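Local coordinates for protein enoyl-CoA hydratase (Thermus thermophilus, PDB 1WZ8) that probably catalyses the reversible addition of water to the double bond of 2-enoyl-CoA thioesters, as a hexameric member of the crotonase family, at residues G74-M79 / L241-K246; D95-P100 / A152-P157; I24-E29 / P36-G41; R105-A110 / H216-L221. All blocks are in the same frame, centred on the assembly; numbering follows the deposited sequence.

Contact 1: residues G74-M79 / L241-K246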
loop_
_atom_site.group_PDB
_atom_site.type_symbol
_atom_site.label_atom_id
_atom_site.label_comp_id
_atom_site.label_asym_id
_atom_site.label_seq_id
_atom_site.Cartn_x
_atom_site.Cartn_y
_atom_site.Cartn_z
ATOM N N GLY A 74 -15.253 34.142 8.112
ATOM C CA GLY A 74 -14.024 34.908 8.223
ATOM C C GLY A 74 -12.809 34.090 7.831
ATOM O O GLY A 74 -11.946 34.555 7.086
ATOM N N LEU A 75 -12.746 32.864 8.333
ATOM C CA LEU A 75 -11.635 31.972 8.033
ATOM C C LEU A 75 -11.573 31.652 6.543
ATOM O O LEU A 75 -10.501 31.690 5.934
ATOM C CB LEU A 75 -11.776 30.682 8.838
ATOM C CG LEU A 75 -10.754 29.575 8.574
ATOM C CD1 LEU A 75 -9.335 30.131 8.642
ATOM C CD2 LEU A 75 -10.953 28.474 9.595
ATOM N N ILE A 76 -12.725 31.342 5.957
ATOM C CA ILE A 76 -12.788 31.020 4.536
ATOM C C ILE A 76 -12.343 32.211 3.690
ATOM O O ILE A 76 -11.620 32.050 2.702
ATOM C CB ILE A 76 -14.221 30.600 4.130
ATOM C CG1 ILE A 76 -14.605 29.315 4.872
ATOM C CG2 ILE A 76 -14.303 30.384 2.623
ATOM C CD1 ILE A 76 -16.021 28.848 4.614
ATOM N N GLU A 77 -12.769 33.408 4.080
ATOM C CA GLU A 77 -12.402 34.612 3.345
ATOM C C GLU A 77 -10.906 34.882 3.446
ATOM O O GLU A 77 -10.286 35.328 2.480
ATOM C CB GLU A 77 -13.187 35.819 3.863
ATOM C CG GLU A 77 -14.671 35.790 3.522
ATOM C CD GLU A 77 -14.943 35.929 2.032
ATOM O OE1 GLU A 77 -13.976 35.980 1.239
ATOM O OE2 GLU A 77 -16.133 35.987 1.651
ATOM N N GLU A 78 -10.329 34.615 4.615
ATOM C CA GLU A 78 -8.902 34.822 4.818
ATOM C C GLU A 78 -8.101 33.926 3.878
ATOM O O GLU A 78 -7.128 34.361 3.256
ATOM C CB GLU A 78 -8.507 34.504 6.262
ATOM C CG GLU A 78 -7.002 34.535 6.474
ATOM C CD GLU A 78 -6.580 34.049 7.844
ATOM O OE1 GLU A 78 -7.081 32.998 8.292
ATOM O OE2 GLU A 78 -5.727 34.712 8.467
ATOM N N MET A 79 -8.516 32.665 3.796
ATOM C CA MET A 79 -7.866 31.684 2.933
ATOM C C MET A 79 -7.934 32.142 1.478
ATOM O O MET A 79 -6.950 32.090 0.747
ATOM C CB MET A 79 -8.572 30.332 3.062
ATOM C CG MET A 79 -8.548 29.731 4.453
ATOM S SD MET A 79 -9.648 28.299 4.587
ATOM C CE MET A 79 -8.844 27.142 3.495
ATOM N N LEU A 241 -7.049 23.955 -3.994
ATOM C CA LEU A 241 -6.837 24.480 -5.335
ATOM C C LEU A 241 -8.154 25.108 -5.786
ATOM O O LEU A 241 -8.174 26.029 -6.601
ATOM C CB LEU A 241 -6.431 23.367 -6.299
ATOM C CG LEU A 241 -4.934 23.065 -6.333
ATOM C CD1 LEU A 241 -4.683 21.747 -7.062
ATOM C CD2 LEU A 241 -4.208 24.223 -7.026
ATOM N N GLY A 242 -9.255 24.611 -5.231
ATOM C CA GLY A 242 -10.563 25.129 -5.590
ATOM C C GLY A 242 -10.880 26.493 -4.997
ATOM O O GLY A 242 -11.857 27.133 -5.398
ATOM N N PHE A 243 -10.067 26.951 -4.051
ATOM C CA PHE A 243 -10.314 28.249 -3.430
ATOM C C PHE A 243 -10.130 29.430 -4.376
ATOM O O PHE A 243 -10.594 30.535 -4.094
ATOM C CB PHE A 243 -9.444 28.419 -2.180
ATOM C CG PHE A 243 -10.120 27.958 -0.918
ATOM C CD1 PHE A 243 -10.504 26.628 -0.765
ATOM C CD2 PHE A 243 -10.421 28.864 0.096
ATOM C CE1 PHE A 243 -11.182 26.205 0.373
ATOM C CE2 PHE A 243 -11.101 28.451 1.242
ATOM C CZ PHE A 243 -11.482 27.120 1.379
ATOM N N SER A 244 -9.466 29.195 -5.502
ATOM C CA SER A 244 -9.256 30.252 -6.487
ATOM C C SER A 244 -10.213 30.076 -7.666
ATOM O O SER A 244 -10.099 30.763 -8.683
ATOM C CB SER A 244 -7.807 30.232 -6.980
ATOM O OG SER A 244 -7.466 28.967 -7.518
ATOM N N GLY A 245 -11.161 29.156 -7.517
ATOM C CA GLY A 245 -12.120 28.896 -8.576
ATOM C C GLY A 245 -13.429 29.643 -8.409
ATOM O O GLY A 245 -13.748 30.125 -7.324
ATOM N N LYS A 246 -14.193 29.740 -9.493
ATOM C CA LYS A 246 -15.469 30.440 -9.456
ATOM C C LYS A 246 -16.550 29.664 -8.708
ATOM O O LYS A 246 -17.572 30.233 -8.317
ATOM C CB LYS A 246 -15.936 30.757 -10.883
ATOM C CG LYS A 246 -14.975 31.669 -11.631
ATOM C CD LYS A 246 -15.605 32.287 -12.871
ATOM C CE LYS A 246 -15.946 31.245 -13.922
ATOM N NZ LYS A 246 -16.452 31.889 -15.170
#

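Contact 2: residues D95-P100 / A152-P157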
loop_
_atom_site.group_PDB
_atom_site.type_symbol
_atom_site.label_atom_id
_atom_site.label_comp_id
_atom_site.label_asym_id
_atom_site.label_seq_id
_atom_site.Cartn_x
_atom_site.Cartn_y
_atom_site.Cartn_z
ATOM N N ASP A 95 -3.456 18.855 10.391
ATOM C CA ASP A 95 -3.222 18.552 11.801
ATOM C C ASP A 95 -4.494 18.412 12.632
ATOM O O ASP A 95 -4.491 17.754 13.669
ATOM C CB ASP A 95 -2.309 19.609 12.437
ATOM C CG ASP A 95 -0.867 19.492 11.969
ATOM O OD1 ASP A 95 -0.397 18.356 11.776
ATOM O OD2 ASP A 95 -0.199 20.528 11.804
ATOM N N LEU A 96 -5.580 19.030 12.182
ATOM C CA LEU A 96 -6.839 18.945 12.909
ATOM C C LEU A 96 -7.289 17.489 12.943
ATOM O O LEU A 96 -7.972 17.067 13.870
ATOM C CB LEU A 96 -7.912 19.802 12.230
ATOM C CG LEU A 96 -9.253 19.918 12.968
ATOM C CD1 LEU A 96 -9.051 20.594 14.321
ATOM C CD2 LEU A 96 -10.227 20.724 12.127
ATOM N N VAL A 97 -6.894 16.729 11.926
ATOM C CA VAL A 97 -7.247 15.316 11.834
ATOM C C VAL A 97 -6.137 14.412 12.381
ATOM O O VAL A 97 -6.394 13.497 13.167
ATOM C CB VAL A 97 -7.559 14.927 10.364
ATOM C CG1 VAL A 97 -7.781 13.423 10.245
ATOM C CG2 VAL A 97 -8.796 15.675 9.890
ATOM N N LEU A 98 -4.899 14.675 11.980
ATOM C CA LEU A 98 -3.775 13.862 12.437
ATOM C C LEU A 98 -3.446 14.092 13.903
ATOM O O LEU A 98 -2.947 13.194 14.581
ATOM C CB LEU A 98 -2.540 14.143 11.580
ATOM C CG LEU A 98 -2.698 13.841 10.088
ATOM C CD1 LEU A 98 -1.366 14.072 9.380
ATOM C CD2 LEU A 98 -3.159 12.399 9.903
ATOM N N GLY A 99 -3.728 15.298 14.393
ATOM C CA GLY A 99 -3.453 15.605 15.783
ATOM C C GLY A 99 -4.083 14.573 16.694
ATOM O O GLY A 99 -3.393 13.924 17.480
ATOM N N PRO A 100 -5.408 14.402 16.617
ATOM C CA PRO A 100 -6.100 13.424 17.455
ATOM C C PRO A 100 -5.628 11.995 17.153
ATOM O O PRO A 100 -5.425 11.192 18.067
ATOM C CB PRO A 100 -7.564 13.634 17.087
ATOM C CG PRO A 100 -7.613 15.083 16.705
ATOM C CD PRO A 100 -6.372 15.240 15.880
ATOM N N ALA A 152 -12.912 13.744 5.041
ATOM C CA ALA A 152 -13.706 12.708 4.398
ATOM C C ALA A 152 -12.955 11.621 3.653
ATOM O O ALA A 152 -13.248 10.442 3.817
ATOM C CB ALA A 152 -14.732 13.344 3.474
ATOM N N VAL A 153 -11.993 12.002 2.827
ATOM C CA VAL A 153 -11.276 10.995 2.072
ATOM C C VAL A 153 -10.377 10.130 2.948
ATOM O O VAL A 153 -10.046 9.011 2.571
ATOM C CB VAL A 153 -10.495 11.641 0.914
ATOM C CG1 VAL A 153 -9.698 10.592 0.151
ATOM C CG2 VAL A 153 -11.488 12.317 -0.029
ATOM N N LEU A 154 -9.999 10.625 4.125
ATOM C CA LEU A 154 -9.165 9.818 5.018
ATOM C C LEU A 154 -10.013 8.881 5.879
ATOM O O LEU A 154 -9.698 7.694 6.044
ATOM C CB LEU A 154 -8.345 10.707 5.962
ATOM C CG LEU A 154 -7.453 9.929 6.943
ATOM C CD1 LEU A 154 -6.296 9.317 6.171
ATOM C CD2 LEU A 154 -6.926 10.841 8.042
ATOM N N LEU A 155 -11.103 9.422 6.411
ATOM C CA LEU A 155 -11.954 8.686 7.332
ATOM C C LEU A 155 -13.184 7.918 6.850
ATOM O O LEU A 155 -13.376 6.768 7.247
ATOM C CB LEU A 155 -12.382 9.640 8.458
ATOM C CG LEU A 155 -11.276 10.500 9.099
ATOM C CD1 LEU A 155 -11.877 11.437 10.144
ATOM C CD2 LEU A 155 -10.221 9.604 9.729
ATOM N N TRP A 156 -14.016 8.523 6.003
ATOM C CA TRP A 156 -15.256 7.860 5.580
ATOM C C TRP A 156 -15.233 6.453 4.973
ATOM O O TRP A 156 -16.034 5.604 5.366
ATOM C CB TRP A 156 -16.062 8.781 4.652
ATOM C CG TRP A 156 -16.737 9.911 5.375
ATOM C CD1 TRP A 156 -16.135 10.879 6.132
ATOM C CD2 TRP A 156 -18.141 10.206 5.389
ATOM N NE1 TRP A 156 -17.080 11.756 6.614
ATOM C CE2 TRP A 156 -18.316 11.367 6.173
ATOM C CE3 TRP A 156 -19.265 9.601 4.815
ATOM C CZ2 TRP A 156 -19.576 11.937 6.398
ATOM C CZ3 TRP A 156 -20.519 10.169 5.041
ATOM C CH2 TRP A 156 -20.659 11.326 5.827
ATOM N N PRO A 157 -14.335 6.179 4.016
ATOM C CA PRO A 157 -14.347 4.823 3.454
ATOM C C PRO A 157 -14.237 3.702 4.481
ATOM O O PRO A 157 -14.932 2.685 4.371
ATOM C CB PRO A 157 -13.167 4.841 2.485
ATOM C CG PRO A 157 -13.158 6.272 2.012
ATOM C CD PRO A 157 -13.355 7.028 3.315
#

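Contact 3: residues I24-E29 / P36-G41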
loop_
_atom_site.group_PDB
_atom_site.type_symbol
_atom_site.label_atom_id
_atom_site.label_comp_id
_atom_site.label_asym_id
_atom_site.label_seq_id
_atom_site.Cartn_x
_atom_site.Cartn_y
_atom_site.Cartn_z
ATOM N N ILE A 24 -11.545 19.203 27.004
ATOM C CA ILE A 24 -11.239 20.415 26.259
ATOM C C ILE A 24 -12.538 20.950 25.668
ATOM O O ILE A 24 -13.151 20.304 24.817
ATOM C CB ILE A 24 -10.251 20.145 25.104
ATOM C CG1 ILE A 24 -8.955 19.539 25.649
ATOM C CG2 ILE A 24 -9.948 21.448 24.368
ATOM C CD1 ILE A 24 -7.897 19.300 24.577
ATOM N N THR A 25 -12.959 22.120 26.142
ATOM C CA THR A 25 -14.175 22.763 25.662
ATOM C C THR A 25 -13.760 23.915 24.758
ATOM O O THR A 25 -12.974 24.770 25.162
ATOM C CB THR A 25 -15.020 23.335 26.835
ATOM O OG1 THR A 25 -15.428 22.269 27.704
ATOM C CG2 THR A 25 -16.258 24.039 26.304
ATOM N N PHE A 26 -14.273 23.945 23.536
ATOM C CA PHE A 26 -13.911 25.019 22.625
ATOM C C PHE A 26 -15.089 25.938 22.365
ATOM O O PHE A 26 -16.245 25.507 22.332
ATOM C CB PHE A 26 -13.347 24.451 21.317
ATOM C CG PHE A 26 -14.268 23.498 20.613
ATOM C CD1 PHE A 26 -15.226 23.965 19.723
ATOM C CD2 PHE A 26 -14.155 22.126 20.819
ATOM C CE1 PHE A 26 -16.060 23.077 19.042
ATOM C CE2 PHE A 26 -14.981 21.231 20.147
ATOM C CZ PHE A 26 -15.933 21.705 19.257
ATOM N N ARG A 27 -14.779 27.216 22.191
ATOM C CA ARG A 27 -15.793 28.235 21.971
ATOM C C ARG A 27 -15.499 29.020 20.701
ATOM O O ARG A 27 -14.442 29.633 20.578
ATOM C CB ARG A 27 -15.806 29.174 23.179
ATOM C CG ARG A 27 -16.950 30.167 23.246
ATOM C CD ARG A 27 -16.796 31.018 24.501
ATOM N NE ARG A 27 -17.998 31.786 24.817
ATOM C CZ ARG A 27 -18.512 32.730 24.038
ATOM N NH1 ARG A 27 -17.930 33.031 22.886
ATOM N NH2 ARG A 27 -19.608 33.376 24.412
ATOM N N GLY A 28 -16.434 28.989 19.756
ATOM C CA GLY A 28 -16.262 29.723 18.513
ATOM C C GLY A 28 -17.350 30.777 18.400
ATOM O O GLY A 28 -17.764 31.344 19.409
ATOM N N GLU A 29 -17.805 31.049 17.181
ATOM C CA GLU A 29 -18.873 32.022 16.968
ATOM C C GLU A 29 -20.178 31.240 17.109
ATOM O O GLU A 29 -20.226 30.257 17.849
ATOM C CB GLU A 29 -18.755 32.643 15.571
ATOM C CG GLU A 29 -17.374 33.223 15.285
ATOM C CD GLU A 29 -17.258 33.841 13.903
ATOM O OE1 GLU A 29 -18.012 33.434 12.993
ATOM O OE2 GLU A 29 -16.393 34.725 13.723
ATOM N N PRO A 36 -10.231 31.962 12.520
ATOM C CA PRO A 36 -8.849 31.541 12.272
ATOM C C PRO A 36 -8.099 31.057 13.519
ATOM O O PRO A 36 -7.475 29.995 13.505
ATOM C CB PRO A 36 -8.215 32.795 11.672
ATOM C CG PRO A 36 -9.340 33.384 10.895
ATOM C CD PRO A 36 -10.524 33.236 11.838
ATOM N N ALA A 37 -8.171 31.833 14.597
ATOM C CA ALA A 37 -7.474 31.484 15.832
ATOM C C ALA A 37 -7.904 30.156 16.440
ATOM O O ALA A 37 -7.063 29.388 16.915
ATOM C CB ALA A 37 -7.637 32.601 16.858
ATOM N N LEU A 38 -9.206 29.885 16.437
ATOM C CA LEU A 38 -9.710 28.643 17.012
ATOM C C LEU A 38 -9.325 27.435 16.168
ATOM O O LEU A 38 -8.950 26.393 16.700
ATOM C CB LEU A 38 -11.229 28.698 17.173
ATOM C CG LEU A 38 -11.846 27.462 17.841
ATOM C CD1 LEU A 38 -11.266 27.277 19.239
ATOM C CD2 LEU A 38 -13.348 27.624 17.907
ATOM N N HIS A 39 -9.416 27.571 14.853
ATOM C CA HIS A 39 -9.049 26.470 13.975
ATOM C C HIS A 39 -7.590 26.078 14.210
ATOM O O HIS A 39 -7.266 24.897 14.351
ATOM C CB HIS A 39 -9.276 26.864 12.513
ATOM C CG HIS A 39 -8.978 25.765 11.542
ATOM N ND1 HIS A 39 -7.770 25.659 10.887
ATOM C CD2 HIS A 39 -9.722 24.710 11.137
ATOM C CE1 HIS A 39 -7.784 24.584 10.118
ATOM N NE2 HIS A 39 -8.957 23.990 10.250
ATOM N N ARG A 40 -6.706 27.069 14.262
ATOM C CA ARG A 40 -5.298 26.790 14.496
ATOM C C ARG A 40 -5.076 26.209 15.892
ATOM O O ARG A 40 -4.243 25.321 16.079
ATOM C CB ARG A 40 -4.465 28.058 14.324
ATOM C CG ARG A 40 -3.023 27.878 14.775
ATOM C CD ARG A 40 -2.110 28.946 14.207
ATOM N NE ARG A 40 -2.702 30.270 14.377
ATOM C CZ ARG A 40 -3.388 30.900 13.431
ATOM N NH1 ARG A 40 -3.575 30.306 12.256
ATOM N NH2 ARG A 40 -3.850 32.128 13.646
ATOM N N GLY A 41 -5.829 26.716 16.866
ATOM C CA GLY A 41 -5.710 26.230 18.228
ATOM C C GLY A 41 -6.089 24.767 18.352
ATOM O O GLY A 41 -5.373 23.984 18.976
#

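Contact 4: residues R105-A110 / H216-L221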
loop_
_atom_site.group_PDB
_atom_site.type_symbol
_atom_site.label_atom_id
_atom_site.label_comp_id
_atom_site.label_asym_id
_atom_site.label_seq_id
_atom_site.Cartn_x
_atom_site.Cartn_y
_atom_site.Cartn_z
ATOM N N ARG A 105 -3.190 9.147 23.799
ATOM C CA ARG A 105 -4.347 8.747 24.595
ATOM C C ARG A 105 -5.649 8.757 23.795
ATOM O O ARG A 105 -5.780 9.475 22.802
ATOM C CB ARG A 105 -4.504 9.674 25.808
ATOM C CG ARG A 105 -3.204 10.001 26.512
ATOM C CD ARG A 105 -2.444 8.738 26.869
ATOM N NE ARG A 105 -1.050 9.024 27.186
ATOM C CZ ARG A 105 -0.109 8.094 27.301
ATOM N NH1 ARG A 105 -0.419 6.814 27.126
ATOM N NH2 ARG A 105 1.141 8.441 27.573
ATOM N N PRO A 106 -6.624 7.939 24.215
ATOM C CA PRO A 106 -7.916 7.874 23.528
ATOM C C PRO A 106 -8.607 9.227 23.604
ATOM O O PRO A 106 -8.533 9.909 24.626
ATOM C CB PRO A 106 -8.673 6.804 24.311
ATOM C CG PRO A 106 -7.568 5.893 24.776
ATOM C CD PRO A 106 -6.523 6.886 25.241
ATOM N N VAL A 107 -9.268 9.605 22.516
ATOM C CA VAL A 107 -9.980 10.875 22.435
ATOM C C VAL A 107 -11.454 10.592 22.185
ATOM O O VAL A 107 -11.803 9.830 21.288
ATOM C CB VAL A 107 -9.426 11.748 21.280
ATOM C CG1 VAL A 107 -10.225 13.049 21.168
ATOM C CG2 VAL A 107 -7.953 12.040 21.513
ATOM N N VAL A 108 -12.313 11.207 22.991
ATOM C CA VAL A 108 -13.750 11.034 22.873
ATOM C C VAL A 108 -14.371 12.381 22.523
ATOM O O VAL A 108 -13.960 13.411 23.054
ATOM C CB VAL A 108 -14.369 10.559 24.211
ATOM C CG1 VAL A 108 -15.882 10.412 24.065
ATOM C CG2 VAL A 108 -13.735 9.241 24.644
ATOM N N ALA A 109 -15.350 12.372 21.628
ATOM C CA ALA A 109 -16.022 13.606 21.244
ATOM C C ALA A 109 -17.498 13.558 21.618
ATOM O O ALA A 109 -18.199 12.603 21.291
ATOM C CB ALA A 109 -15.873 13.843 19.746
ATOM N N ALA A 110 -17.962 14.586 22.326
ATOM C CA ALA A 110 -19.370 14.677 22.711
ATOM C C ALA A 110 -19.971 15.568 21.633
ATOM O O ALA A 110 -19.998 16.790 21.766
ATOM C CB ALA A 110 -19.506 15.328 24.085
ATOM N N HIS A 216 -0.992 1.604 22.616
ATOM C CA HIS A 216 -0.541 0.688 21.577
ATOM C C HIS A 216 -1.651 0.185 20.659
ATOM O O HIS A 216 -1.440 0.034 19.454
ATOM C CB HIS A 216 0.204 -0.483 22.217
ATOM C CG HIS A 216 1.499 -0.078 22.849
ATOM N ND1 HIS A 216 2.317 -0.964 23.515
ATOM C CD2 HIS A 216 2.129 1.120 22.892
ATOM C CE1 HIS A 216 3.395 -0.330 23.940
ATOM N NE2 HIS A 216 3.306 0.936 23.576
ATOM N N THR A 217 -2.834 -0.065 21.217
ATOM C CA THR A 217 -3.949 -0.541 20.409
ATOM C C THR A 217 -4.423 0.575 19.479
ATOM O O THR A 217 -4.683 0.340 18.294
ATOM C CB THR A 217 -5.128 -1.018 21.294
ATOM O OG1 THR A 217 -4.679 -2.070 22.158
ATOM C CG2 THR A 217 -6.263 -1.549 20.435
ATOM N N LYS A 218 -4.546 1.786 20.018
ATOM C CA LYS A 218 -4.970 2.924 19.216
ATOM C C LYS A 218 -3.958 3.158 18.108
ATOM O O LYS A 218 -4.321 3.323 16.946
ATOM C CB LYS A 218 -5.084 4.197 20.066
ATOM C CG LYS A 218 -5.153 5.477 19.230
ATOM C CD LYS A 218 -5.405 6.716 20.072
ATOM C CE LYS A 218 -5.382 7.968 19.201
ATOM N NZ LYS A 218 -5.841 9.175 19.924
ATOM N N HIS A 219 -2.685 3.162 18.478
ATOM C CA HIS A 219 -1.615 3.396 17.517
ATOM C C HIS A 219 -1.632 2.389 16.376
ATOM O O HIS A 219 -1.547 2.764 15.210
ATOM C CB HIS A 219 -0.255 3.344 18.216
ATOM C CG HIS A 219 0.896 3.617 17.300
ATOM N ND1 HIS A 219 1.161 4.871 16.795
ATOM C CD2 HIS A 219 1.834 2.795 16.778
ATOM C CE1 HIS A 219 2.215 4.809 16.000
ATOM N NE2 HIS A 219 2.642 3.560 15.973
ATOM N N ALA A 220 -1.733 1.108 16.718
ATOM C CA ALA A 220 -1.746 0.055 15.713
ATOM C C ALA A 220 -2.960 0.163 14.795
ATOM O O ALA A 220 -2.837 0.010 13.581
ATOM C CB ALA A 220 -1.711 -1.312 16.389
ATOM N N LEU A 221 -4.136 0.416 15.366
ATOM C CA LEU A 221 -5.333 0.555 14.542
ATOM C C LEU A 221 -5.218 1.758 13.613
ATOM O O LEU A 221 -5.604 1.685 12.444
ATOM C CB LEU A 221 -6.584 0.717 15.415
ATOM C CG LEU A 221 -7.155 -0.505 16.143
ATOM C CD1 LEU A 221 -8.249 -0.042 17.097
ATOM C CD2 LEU A 221 -7.723 -1.507 15.144
#

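Contact 1: residues G74-M79 / L241-K246
The ring of Phe243 takes the carbonyl oxygen of Ile76 at its edge, near the ring plane, with Ile76 O 3.9 Å from Phe243 CE2. Met79 approaches the same ring obliquely. Its terminal methyl makes the nearest approach, Met79 CE lying 3.4 Å from Phe243 CZ, while its CB rests 3.6 Å from Phe243 CE2. The sulfur between them sits 4.6 Å from the ring centroid and 52° off the ring normal, an oblique Met-aromatic contact. The thioether chain bends at its last torsion (chi3 66°), which folds the methyl back so that both ends of the side chain reach one ring. Here the helix 73-81 of a crotonase-fold subunit meets the turn between helices 229-241 and 246-256, near the C-terminal end of the chain. Ile76 adds its branch methyl, CG2 lying 4.0 Å from Phe243 CE2, with the two side chains crossing at about a right angle. Around this apolar centre, Phe240 meets the Phe243 ring, Leu248 packs on it, and a 2-methyl-2,4-pentanediol molecule, probably from the crystallisation liquor, lies beside it. The neighbouring Ser244 hydroxyl hydrogen-bonds His83 of another subunit.

Contact 2: residues D95-P100 / A152-P157
Val97 and Leu154 meet methyl to methyl, Val97 CG1 lying 3.5 Å from Leu154 CD2, and this single close approach is the tight part of the contact. The two side chains run past each other in opposite directions. Val97 holds CG1 opposite its backbone N (chi1 174°), and Leu154 does the same with CG (chi1 179°), which brings one methyl from each side into the gap between backbones whose CA atoms are no closer than 9.0 Å. The loose part begins one residue on. Leu98 starts off to one side and reaches back only with its tip, Leu98 CD2 standing 4.5 Å from Leu154 CD2, and Leu155 comes no nearer to segment 95-100 of helix 83-102 than 4.6 Å. Neither side opens to solvent, for all of these residues are buried: Leu229 from the helix 229-241 touches both Leu98 and Leu154, and Phe232 packs on Leu154 as well. On the far side of the short helix 152-155, Val153 packs against Leu221 of another subunit. The arrangement is a small apolar helix-to-helix contact, without any hydrogen bond across it, among the helices packed around the sheets of a crotonase-fold subunit, close behind a hexamer interface.

Contact 3: residues I24-E29 / P36-G41
Apolar contact between Leu38 and the chain as it leaves strand 21-26 makes up most of this pairing. Leu38 sets out toward segment 24-29 and swings CG to the side far from its own N (chi1 -177°), and its two methyls divide the work. Leu38 CD2 lies 3.6 Å from Gly28 CA, lodging where the glycine offers no side chain. Leu38 CD1 turns to the strand proper and approaches Phe26 CB at 4.1 Å.

Aromatic contact is secondary. Phe26 carries its ring between the backbone N and the carbonyl carbon (chi1 56°), and Leu38 CD2 comes to that ring obliquely. The ring itself meets Phe67 edge to face, outside the two segments. This is the opening of a beta-alpha-beta unit, strand 21-26, helix 36-49 and strand 57-62, in which the first turn of the helix folds back on the end of the strand that precedes it. Phe26 also shares backbone hydrogen bonds with Arg61 and Glu63, and this fixes the strand end beside the leucine.

Polar groups contribute no hydrogen bond across the segments. The carbonyl oxygen of Arg27 nevertheless sits close to the leucine, Arg27 O being 3.5 Å from Leu38 CD2, while the arginine side chain starts away from the helix and ends in a salt bridge with Glu63.

Contact 4: residues R105-A110 / H216-L221
The ammonium group of Lys218 is gripped by several oxygens at once, and the one within this contact is the carbonyl of Arg105: Lys218 NZ to Arg105 O is 2.9 Å. The nitrogen stands 40° out of the carbonyl plane, and the angle at the oxygen is 138°, which places the donor above the peptide group and off its lone pairs. Outside the two segments NZ also bonds to Pro100 O and makes a salt bridge with Asp127, with a weaker hydrogen bond to Phe103 O. A buried charge is thus surrounded by carbonyl oxygens and one carboxylate, an environment that would be expected to keep the lysine protonated.

Full extension gives Lys218 its reach. Every torsion lies close to 180° (chi1 164°), which carries NZ across to a backbone whose nearest CA, that of Pro106, is still 7.2 Å from the CA of Lys218. Here the helix 211-226 meets the entrance to strand 107-111, one of the parallel strands in the main sheet of the crotonase fold. Asp127 serves both partners, since it also accepts a hydrogen bond from Val107 N at the start of that strand.

Non-polar atoms only brush the polar ones: Val107 CG2 lies 3.9 Å from the Lys218 NZ ammonium, and the Lys218 CD methylene runs 3.9 Å from Arg105 O. Two further sides of the helix meet other subunits: Thr217 OG1 accepts a hydrogen bond from Ala148 N of one, and His219 NE2 is hydrogen-bonded to Glu233 of another.

In the fold
Contact 3 closes first along the chain; contact 1 then spans the longest loop, with contacts 2 and 4 nested inside it and crossing each other. Contacts 3 and 4 both reach the main sheet, through strands 21-26 and 107-111. Contact 2 joins two helices, and contact 1 a helix to a loop. Contacts 1 and 3 touch where Leu75 and Glu78 pack on helix 36-49, whose His39 also touches Leu96 of contact 2. Contacts 2 and 4, 13 Å apart between centres, meet through a probable Lys218 NZ to Pro100 O hydrogen bond. Residues far apart in sequence are thus tied into one compact subunit, and contacts 1, 2 and 4 also reach other subunits of the hexamer.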